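Local coordinates for protein lactoylglutathione lyase (Pseudomonas aeruginosa, PDB 4MTS) that belongs to the glyoxalase/bleomycin resistance protein/dioxygenase superfamily of largely metal-dependent proteins and binds zinc and nickel ions, at residues V10-L13 and E14-L17. Sequence-based numbering, arbitrary orientation.
Sequences VADL and EAAL
D12, the N-cap residue of helix 13-23, accepts from A15 N through OD1 at 3.0 Å, a compact example of how a chain leaving a strand settles into helical geometry. This capping bond is nearly straight (166°), and the N-H meets the oxygen from above the carboxylate plane. With CG anti to the backbone N (chi1 -180°), the carboxylate folds back over the helix end, and D12 CG rests 3.5 Å from A15 CB. The main chain of the same residue takes part as well: D12 O accepts from A16 N at 3.1 Å. One residue on, L13 O receives L17 N at 2.9 Å, and regular helical bonding is under way.

On the buried side, L13 CG lies 4.0 Å from L17 CD1, one helical turn away, while CG1 and CG2 of V10 both lie 4.0 Å from A16 CB. On the outer side, E14 has two conformers; in the one described it bends at chi2 (58°), bringing its carboxylate back beside L13. There a water accepts from L13 N and donates to E14 OE1, and OE2 forms a salt bridge with R31, which probably eases the proximity of the D12 and E14 carboxylates.

A11 N is bonded to D117 OD1, tethering the connecting loop. V10 pairs through its backbone with T58 and packs on L57, which A16 and L13 also touch. L13 and L17 both touch A42 of strand 39-45, and L17 also meets L28 of strand 27-34. The helix thus lies on strands 54-60, 39-45 and 27-34 of one mixed sheet, completing a beta-alpha-beta-beta-beta module, as in this superfamily.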
loop_
_atom_site.group_PDB
_atom_site.type_symbol
_atom_site.label_atom_id
_atom_site.label_comp_id
_atom_site.label_asym_id
_atom_site.label_seq_id
_atom_site.Cartn_x
_atom_site.Cartn_y
_atom_site.Cartn_z
ATOM N N VAL A 10 -2.149 -4.180 12.366
ATOM C CA VAL A 10 -0.987 -4.471 13.213
ATOM C C VAL A 10 -1.438 -5.019 14.559
ATOM O O VAL A 10 -2.505 -4.629 15.048
ATOM C CB VAL A 10 -0.048 -3.230 13.366
ATOM C CG1 VAL A 10 0.482 -2.784 11.997
ATOM C CG2 VAL A 10 -0.753 -2.072 14.075
ATOM N N ALA A 11 -0.610 -5.893 15.147
ATOM C CA ALA A 11 -0.929 -6.534 16.426
ATOM C C ALA A 11 -0.714 -5.572 17.590
ATOM O O ALA A 11 -1.443 -5.628 18.574
ATOM C CB ALA A 11 -0.096 -7.802 16.608
ATOM N N ASP A 12 0.305 -4.718 17.498
ATOM C CA ASP A 12 0.675 -3.793 18.571
ATOM C C ASP A 12 0.950 -2.472 17.900
ATOM O O ASP A 12 1.936 -2.342 17.178
ATOM C CB ASP A 12 1.948 -4.334 19.241
ATOM C CG ASP A 12 2.479 -3.506 20.388
ATOM O OD1 ASP A 12 2.239 -2.271 20.395
ATOM O OD2 ASP A 12 3.292 -4.039 21.162
ATOM N N LEU A 13 0.069 -1.495 18.122
ATOM C CA LEU A 13 0.188 -0.236 17.418
ATOM C C LEU A 13 1.405 0.554 17.873
ATOM O O LEU A 13 2.069 1.154 17.057
ATOM C CB LEU A 13 -1.113 0.581 17.483
ATOM C CG LEU A 13 -1.047 1.967 16.807
ATOM C CD1 LEU A 13 -0.966 1.846 15.271
ATOM C CD2 LEU A 13 -2.193 2.812 17.191
ATOM N N GLU A 14 1.706 0.536 19.178
ATOM C CA GLU A 14 2.883 1.273 19.670
ATOM C C GLU A 14 4.151 0.699 19.110
ATOM O O GLU A 14 4.996 1.477 18.705
ATOM C CB GLU A 14 2.956 1.356 21.202
ATOM C CG GLU A 14 1.964 2.351 21.774
ATOM C CD GLU A 14 0.534 2.041 21.403
ATOM O OE1 GLU A 14 0.092 0.897 21.669
ATOM O OE2 GLU A 14 -0.083 2.881 20.705
ATOM N N ALA A 15 4.267 -0.638 19.004
ATOM C CA ALA A 15 5.468 -1.281 18.422
ATOM C C ALA A 15 5.595 -0.884 16.936
ATOM O O ALA A 15 6.700 -0.532 16.462
ATOM C CB ALA A 15 5.360 -2.802 18.539
ATOM N N ALA A 16 4.457 -0.893 16.219
ATOM C CA ALA A 16 4.411 -0.488 14.812
ATOM C C ALA A 16 4.876 0.958 14.636
ATOM O O ALA A 16 5.785 1.214 13.856
ATOM C CB ALA A 16 2.996 -0.676 14.252
ATOM N N LEU A 17 4.266 1.921 15.376
ATOM C CA LEU A 17 4.635 3.333 15.300
ATOM C C LEU A 17 6.119 3.563 15.615
ATOM O O LEU A 17 6.763 4.389 14.972
ATOM C CB LEU A 17 3.742 4.174 16.259
ATOM C CG LEU A 17 2.272 4.325 15.785
ATOM C CD1 LEU A 17 1.430 5.073 16.822
ATOM C CD2 LEU A 17 2.165 5.065 14.455
HETATM O O HOH W 1 -1.347 -1.538 20.529
#